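PDB 6CC2: cell division control protein 45 cdc45 putative from Entamoeba histolytica, which is probably a replication factor that, as Cdc45 does in other eukaryotes, joins MCM and GINS in the CMG helicase that unwinds DNA. Local coordinates for residues Leu271-Arg275 / Asn404-Val408; Leu407-Gly411 / Gln449-Leu454. All coordinates share one frame; numbering follows the deposited sequence.

Contact 1: Leu271-Arg275 / Asn404-Val408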
ATOM      1  N   LEU A 271       4.934  13.435  14.313  1.00 18.60           N
ATOM      2  CA  LEU A 271       6.347  13.082  14.408  1.00 18.30           C
ATOM      3  C   LEU A 271       6.545  11.738  15.087  1.00 21.68           C
ATOM      4  O   LEU A 271       7.335  10.912  14.623  1.00 21.85           O
ATOM      5  CB  LEU A 271       7.108  14.176  15.163  1.00 22.71           C
ATOM      6  CG  LEU A 271       8.600  13.971  15.362  1.00 26.74           C
ATOM      7  CD1 LEU A 271       9.322  13.777  14.054  1.00 30.73           C
ATOM      8  CD2 LEU A 271       9.176  15.162  16.126  1.00 27.26           C
ATOM      9  N   PHE A 272       5.816  11.487  16.172  1.00 21.54           N
ATOM     10  CA  PHE A 272       6.007  10.244  16.925  1.00 22.33           C
ATOM     11  C   PHE A 272       5.582   9.022  16.121  1.00 21.67           C
ATOM     12  O   PHE A 272       6.115   7.933  16.342  1.00 23.18           O
ATOM     13  CB  PHE A 272       5.229  10.313  18.240  1.00 21.39           C
ATOM     14  CG  PHE A 272       5.607   9.227  19.230  1.00 19.85           C
ATOM     15  CD1 PHE A 272       6.721   9.365  20.029  1.00 22.09           C
ATOM     16  CD2 PHE A 272       4.847   8.088  19.331  1.00 23.64           C
ATOM     17  CE1 PHE A 272       7.067   8.383  20.926  1.00 24.44           C
ATOM     18  CE2 PHE A 272       5.192   7.082  20.234  1.00 25.66           C
ATOM     19  CZ  PHE A 272       6.303   7.240  21.025  1.00 24.72           C
ATOM     20  N   HIS A 273       4.652   9.164  15.191  1.00 18.77           N
ATOM     21  CA  HIS A 273       4.113   8.031  14.441  1.00 20.53           C
ATOM     22  C   HIS A 273       4.663   7.897  13.025  1.00 21.58           C
ATOM     23  O   HIS A 273       4.226   7.008  12.287  1.00 23.31           O
ATOM     24  CB  HIS A 273       2.593   8.124  14.412  1.00 20.80           C
ATOM     25  CG  HIS A 273       1.975   7.945  15.762  1.00 21.87           C
ATOM     26  ND1 HIS A 273       1.851   8.980  16.669  1.00 22.12           N
ATOM     27  CD2 HIS A 273       1.477   6.842  16.383  1.00 23.00           C
ATOM     28  CE1 HIS A 273       1.299   8.524  17.781  1.00 23.72           C
ATOM     29  NE2 HIS A 273       1.072   7.232  17.638  1.00 23.20           N
ATOM     30  N   THR A 274       5.599   8.745  12.624  1.00 18.43           N
ATOM     31  CA  THR A 274       6.275   8.603  11.335  1.00 21.45           C
ATOM     32  C   THR A 274       7.414   7.593  11.527  1.00 21.01           C
ATOM     33  O   THR A 274       8.415   7.873  12.180  1.00 20.06           O
ATOM     34  CB  THR A 274       6.778   9.947  10.833  1.00 23.82           C
ATOM     35  OG1 THR A 274       5.650  10.846  10.689  1.00 20.33           O
ATOM     36  CG2 THR A 274       7.468   9.794   9.490  1.00 25.98           C
ATOM     37  N   ARG A 275       7.237   6.399  10.949  1.00 20.03           N
ATOM     38  CA  ARG A 275       7.985   5.245  11.395  1.00 18.28           C
ATOM     39  C   ARG A 275       9.480   5.379  11.164  1.00 18.16           C
ATOM     40  O   ARG A 275      10.274   5.004  12.033  1.00 19.61           O
ATOM     41  CB  ARG A 275       7.439   3.983  10.717  1.00 18.92           C
ATOM     42  CG  ARG A 275       5.993   3.774  11.067  1.00 21.78           C
ATOM     43  CD  ARG A 275       5.384   2.539  10.433  1.00 23.03           C
ATOM     44  NE  ARG A 275       3.946   2.536  10.670  1.00 22.53           N
ATOM     45  CZ  ARG A 275       3.104   1.618  10.199  1.00 25.58           C
ATOM     46  NH1 ARG A 275       3.558   0.610   9.456  1.00 24.22           N
ATOM     47  NH2 ARG A 275       1.807   1.723  10.457  1.00 25.46           N
ATOM     48  N   ASN A 404      -2.880   4.047  13.633  1.00 18.62           N
ATOM     49  CA  ASN A 404      -1.470   4.204  13.942  1.00 18.57           C
ATOM     50  C   ASN A 404      -1.238   4.471  15.428  1.00 19.04           C
ATOM     51  O   ASN A 404      -0.258   3.980  15.995  1.00 19.19           O
ATOM     52  CB  ASN A 404      -0.867   5.301  13.061  1.00 18.84           C
ATOM     53  CG  ASN A 404      -0.461   4.769  11.696  1.00 23.66           C
ATOM     54  OD1 ASN A 404       0.607   4.177  11.545  1.00 23.00           O
ATOM     55  ND2 ASN A 404      -1.323   4.930  10.717  1.00 22.28           N
ATOM     56  N   LYS A 405      -2.138   5.203  16.105  1.00 19.06           N
ATOM     57  CA  LYS A 405      -1.973   5.393  17.542  1.00 20.29           C
ATOM     58  C   LYS A 405      -2.073   4.062  18.281  1.00 19.95           C
ATOM     59  O   LYS A 405      -1.305   3.801  19.210  1.00 23.14           O
ATOM     60  CB  LYS A 405      -3.009   6.385  18.058  1.00 21.87           C
ATOM     61  CG  LYS A 405      -2.695   7.819  17.609  1.00 25.78           C
ATOM     62  CD  LYS A 405      -3.841   8.783  17.887  1.00 36.43           C
ATOM     63  CE  LYS A 405      -3.947   9.135  19.334  1.00 45.78           C
ATOM     64  NZ  LYS A 405      -4.911  10.258  19.527  1.00 51.11           N
ATOM     65  N   ASN A 406      -3.015   3.211  17.872  0.57 20.25           N
ATOM     66  CA  ASN A 406      -3.185   1.917  18.521  0.57 22.18           C
ATOM     67  C   ASN A 406      -2.009   0.989  18.228  0.57 22.83           C
ATOM     68  O   ASN A 406      -1.504   0.305  19.135  0.57 25.40           O
ATOM     69  CB  ASN A 406      -4.495   1.280  18.057  0.57 24.77           C
ATOM     70  CG  ASN A 406      -4.785  -0.021  18.758  0.57 33.60           C
ATOM     71  OD1 ASN A 406      -4.369  -0.234  19.897  0.57 48.07           O
ATOM     72  ND2 ASN A 406      -5.501  -0.910  18.076  0.57 35.06           N
ATOM     73  N   LEU A 407      -1.574   0.941  16.970  1.00 20.20           N
ATOM     74  CA  LEU A 407      -0.516   0.012  16.575  1.00 19.81           C
ATOM     75  C   LEU A 407       0.825   0.393  17.194  1.00 20.29           C
ATOM     76  O   LEU A 407       1.541  -0.470  17.718  1.00 20.76           O
ATOM     77  CB  LEU A 407      -0.410  -0.032  15.056  1.00 19.82           C
ATOM     78  CG  LEU A 407      -1.602  -0.660  14.359  1.00 24.17           C
ATOM     79  CD1 LEU A 407      -1.540  -0.383  12.863  1.00 26.41           C
ATOM     80  CD2 LEU A 407      -1.637  -2.164  14.645  1.00 26.13           C
ATOM     81  N   VAL A 408       1.187   1.680  17.141  1.00 20.99           N
ATOM     82  CA  VAL A 408       2.468   2.117  17.701  1.00 23.04           C
ATOM     83  C   VAL A 408       2.506   1.859  19.199  1.00 26.30           C
ATOM     84  O   VAL A 408       3.487   1.320  19.735  1.00 28.16           O
ATOM     85  CB  VAL A 408       2.722   3.599  17.366  1.00 24.89           C
ATOM     86  CG1 VAL A 408       3.880   4.150  18.231  1.00 29.66           C
ATOM     87  CG2 VAL A 408       3.027   3.761  15.914  1.00 24.29           C
TER
HETATM   88  O   HOH W   1       3.063   4.543  12.536  1.00 25.26           O
HETATM   89  O   HOH W   2       0.469   5.812  19.959  1.00 27.33           O
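Phe-272, His-273 and Arg-275 reach from the junction of helices 267-273 and 275-281 to one flank of helix 393-417, a packing of this junction on a helix with a small polar centre. Phe-272 meets this flank chiefly with CE2, which lies 3.8 Å from Val-408 CG1. Its ring also meets Trp-284, edge-to-face, and Phe-292 of helix 288-298, a place where a large aromatic can touch several partners.

His-273 carries much of the contact, for an imidazole can pack and bond at once. With CG beside the backbone N (chi1 -67°), its ring enters between Asn-404, Lys-405 and Val-408. CD2 comes edge-on to Asn-404 O at 3.4 Å and also lies 3.5 Å from Val-408 CG2, while Phe-272 CD2 sits over one ring face. ND1 bonds to Asp-269 O in its own helix; NE2 joins a water in the ring plane, and that water donates to Lys-405 O. The apolar part of Lys-405 lies beside the ring, CG 3.8 Å from His-273 NE2, whereas the ammonium end leads away to solvent.

Arg-275 is long enough to cross to Asn-404: its chain is extended from CG to NE (chi2 -180°), and Glu-456 pairs with its NH1. A second water accepts from Arg-275 NE and donates to both His-273 O and Asn-404 OD1. Asn-404 ND2 is held by Cys-400 O, which fixes the amide's rotation and turns its oxygen to the arginine. Arg-275 NH2 donates to Asn-404 OD1 at 2.9 Å, nearly straight at 163°, in the guanidinium plane but tilted from the carbonyl plane.

Contact 2: Leu407-Gly411 / Gln449-Leu454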
ATOM      1  N   LEU A 407      -1.574   0.941  16.970  1.00 20.20           N
ATOM      2  CA  LEU A 407      -0.516   0.012  16.575  1.00 19.81           C
ATOM      3  C   LEU A 407       0.825   0.393  17.194  1.00 20.29           C
ATOM      4  O   LEU A 407       1.541  -0.470  17.718  1.00 20.76           O
ATOM      5  CB  LEU A 407      -0.410  -0.032  15.056  1.00 19.82           C
ATOM      6  CG  LEU A 407      -1.602  -0.660  14.359  1.00 24.17           C
ATOM      7  CD1 LEU A 407      -1.540  -0.383  12.863  1.00 26.41           C
ATOM      8  CD2 LEU A 407      -1.637  -2.164  14.645  1.00 26.13           C
ATOM      9  N   VAL A 408       1.187   1.680  17.141  1.00 20.99           N
ATOM     10  CA  VAL A 408       2.468   2.117  17.701  1.00 23.04           C
ATOM     11  C   VAL A 408       2.506   1.859  19.199  1.00 26.30           C
ATOM     12  O   VAL A 408       3.487   1.320  19.735  1.00 28.16           O
ATOM     13  CB  VAL A 408       2.722   3.599  17.366  1.00 24.89           C
ATOM     14  CG1 VAL A 408       3.880   4.150  18.231  1.00 29.66           C
ATOM     15  CG2 VAL A 408       3.027   3.761  15.914  1.00 24.29           C
ATOM     16  N   GLU A 409       1.426   2.210  19.901  1.00 25.81           N
ATOM     17  CA  GLU A 409       1.387   1.988  21.344  1.00 29.92           C
ATOM     18  C   GLU A 409       1.581   0.510  21.680  1.00 28.33           C
ATOM     19  O   GLU A 409       2.421   0.149  22.517  1.00 29.61           O
ATOM     20  CB  GLU A 409       0.066   2.500  21.914  1.00 37.20           C
ATOM     21  CG  GLU A 409      -0.101   2.248  23.416  1.00 55.96           C
ATOM     22  CD  GLU A 409      -1.421   2.768  23.950  1.00 67.95           C
ATOM     23  OE1 GLU A 409      -1.428   3.864  24.548  1.00 71.06           O
ATOM     24  OE2 GLU A 409      -2.451   2.083  23.759  1.00 71.33           O
ATOM     25  N   THR A 410       0.780  -0.370  21.056  1.00 25.37           N
ATOM     26  CA  THR A 410       0.927  -1.797  21.323  1.00 27.37           C
ATOM     27  C   THR A 410       2.293  -2.295  20.862  1.00 26.44           C
ATOM     28  O   THR A 410       2.955  -3.072  21.567  1.00 25.86           O
ATOM     29  CB  THR A 410      -0.184  -2.567  20.596  1.00 31.59           C
ATOM     30  OG1 THR A 410      -1.467  -2.077  20.999  1.00 37.65           O
ATOM     31  CG2 THR A 410      -0.103  -4.069  20.889  1.00 31.61           C
ATOM     32  N   GLY A 411       2.728  -1.852  19.688  1.00 24.86           N
ATOM     33  CA  GLY A 411       3.924  -2.407  19.086  1.00 26.15           C
ATOM     34  C   GLY A 411       5.163  -2.094  19.896  1.00 28.03           C
ATOM     35  O   GLY A 411       6.038  -2.955  20.063  1.00 32.09           O
ATOM     36  N   GLN A 449      -2.918  -6.359  10.994  1.00 19.23           N
ATOM     37  CA  GLN A 449      -2.390  -4.997  11.040  1.00 18.44           C
ATOM     38  C   GLN A 449      -1.212  -4.899  11.984  1.00 19.22           C
ATOM     39  O   GLN A 449      -0.235  -4.196  11.705  1.00 18.51           O
ATOM     40  CB  GLN A 449      -3.495  -4.021  11.462  1.00 18.39           C
ATOM     41  CG  GLN A 449      -4.606  -3.906  10.455  1.00 21.55           C
ATOM     42  CD  GLN A 449      -5.637  -2.926  10.903  1.00 24.02           C
ATOM     43  OE1 GLN A 449      -5.383  -1.723  10.969  1.00 26.04           O
ATOM     44  NE2 GLN A 449      -6.805  -3.426  11.231  1.00 23.73           N
ATOM     45  N   LEU A 450      -1.295  -5.588  13.128  1.00 18.89           N
ATOM     46  CA  LEU A 450      -0.190  -5.558  14.079  1.00 18.79           C
ATOM     47  C   LEU A 450       1.031  -6.262  13.522  1.00 18.09           C
ATOM     48  O   LEU A 450       2.157  -5.780  13.676  1.00 19.14           O
ATOM     49  CB  LEU A 450      -0.647  -6.178  15.406  1.00 17.87           C
ATOM     50  CG  LEU A 450       0.405  -6.184  16.516  1.00 19.02           C
ATOM     51  CD1 LEU A 450       0.866  -4.752  16.807  1.00 24.92           C
ATOM     52  CD2 LEU A 450      -0.158  -6.806  17.784  1.00 21.70           C
ATOM     53  N   ALA A 451       0.833  -7.401  12.844  1.00 17.13           N
ATOM     54  CA  ALA A 451       1.968  -8.104  12.250  1.00 18.47           C
ATOM     55  C   ALA A 451       2.686  -7.222  11.229  1.00 21.05           C
ATOM     56  O   ALA A 451       3.921  -7.218  11.172  1.00 19.30           O
ATOM     57  CB  ALA A 451       1.508  -9.394  11.584  1.00 20.05           C
ATOM     58  N   GLN A 452       1.923  -6.502  10.395  1.00 18.65           N
ATOM     59  CA  GLN A 452       2.518  -5.608   9.406  1.00 18.67           C
ATOM     60  C   GLN A 452       3.321  -4.512  10.077  1.00 20.87           C
ATOM     61  O   GLN A 452       4.436  -4.190   9.649  1.00 19.44           O
ATOM     62  CB  GLN A 452       1.438  -5.004   8.520  1.00 21.61           C
ATOM     63  CG  GLN A 452       1.971  -3.993   7.515  1.00 35.14           C
ATOM     64  CD  GLN A 452       0.930  -3.606   6.475  1.00 52.55           C
ATOM     65  OE1 GLN A 452      -0.146  -4.198   6.405  1.00 61.32           O
ATOM     66  NE2 GLN A 452       1.253  -2.610   5.665  1.00 55.59           N
ATOM     67  N   PHE A 453       2.769  -3.923  11.133  1.00 18.95           N
ATOM     68  CA  PHE A 453       3.499  -2.899  11.864  1.00 16.69           C
ATOM     69  C   PHE A 453       4.782  -3.465  12.460  1.00 16.45           C
ATOM     70  O   PHE A 453       5.850  -2.831  12.388  1.00 18.42           O
ATOM     71  CB  PHE A 453       2.625  -2.275  12.954  1.00 17.91           C
ATOM     72  CG  PHE A 453       3.385  -1.306  13.802  1.00 19.81           C
ATOM     73  CD1 PHE A 453       3.561   0.005  13.370  1.00 23.61           C
ATOM     74  CD2 PHE A 453       3.997  -1.712  14.964  1.00 21.11           C
ATOM     75  CE1 PHE A 453       4.299   0.892  14.119  1.00 24.34           C
ATOM     76  CE2 PHE A 453       4.734  -0.824  15.717  1.00 21.66           C
ATOM     77  CZ  PHE A 453       4.893   0.473  15.284  1.00 22.48           C
ATOM     78  N   LEU A 454       4.681  -4.616  13.153  1.00 15.46           N
ATOM     79  CA  LEU A 454       5.840  -5.177  13.818  1.00 16.22           C
ATOM     80  C   LEU A 454       6.892  -5.607  12.815  1.00 16.62           C
ATOM     81  O   LEU A 454       8.096  -5.479  13.099  1.00 17.72           O
ATOM     82  CB  LEU A 454       5.428  -6.355  14.710  1.00 16.65           C
ATOM     83  CG  LEU A 454       4.634  -5.991  15.936  1.00 18.55           C
ATOM     84  CD1 LEU A 454       4.041  -7.263  16.580  1.00 21.46           C
ATOM     85  CD2 LEU A 454       5.488  -5.263  16.977  1.00 23.00           C
TER
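Helices 393-417 and 444-462 form a buried crossing here; the axes of segments 407-411 and 449-454 approach to 10.0 Å at a signed angle of -70°, and Leu-407 and Phe-453 fill much of the space between the helices. Leu-407 reaches over the other backbone: CD2 lies 3.7 Å from Leu-450 CA and also near Gln-449 O, while CB stands 4.2 Å from Phe-453 CG. A branched aliphatic fits, since it can cover a helix surface whose polar groups are already bonded within the helix.

Phe-453 holds its ring away from its own backbone N (chi1 175°), which sends it across to the neighbouring helix. Leu-407 O lies over one face of the ring, toward the rim; it is already the acceptor for Gly-411 N, so the aromatic ring masks a carbonyl that has its partner. The CE1-CZ side of the ring meets Val-408, CE1 lying 3.6 Å from Val-408 CG2, the two side chains aslant.

Helix 444-462 packs on the mixed sheet of the C-terminal part of the chain: Leu-450 and Leu-454 both touch Leu-470 of strand 468-474 and so bridge that sheet to helix 393-417. Gly-411 lets Phe-453 and Leu-454 come close, its CA 3.8 Å from Phe-453 CE2 and 3.9 Å from Leu-454 CD2. Ring atom CE2 occupies the side of Gly-411 that faces the other helix, so a residue without a side chain suits the place. Thr-410 turns its hydroxyl back to Asn-406 O within its own helix, leaving the methyl CG2 to rest 4.1 Å from Leu-450 CD2.

How the contacts relate
The two contacts follow each other along helix 393-417, sharing Leu-407 and Val-408, with centres about 9 Å apart. In chain order helix 267-273 comes first, then the shared helix, then helix 444-462, so contact 1 joins parts distant in sequence and contact 2 nearer ones. They also touch directly: Arg-275 CZ packs 3.6 Å from Phe-453 CD1. Contact 1 is partly buried and rich in polar bonds and water, contact 2 buried and largely apolar. Together they tie the helical region around helix 267-273, through one long helix, to the C-terminal layer that packs on strand 468-474.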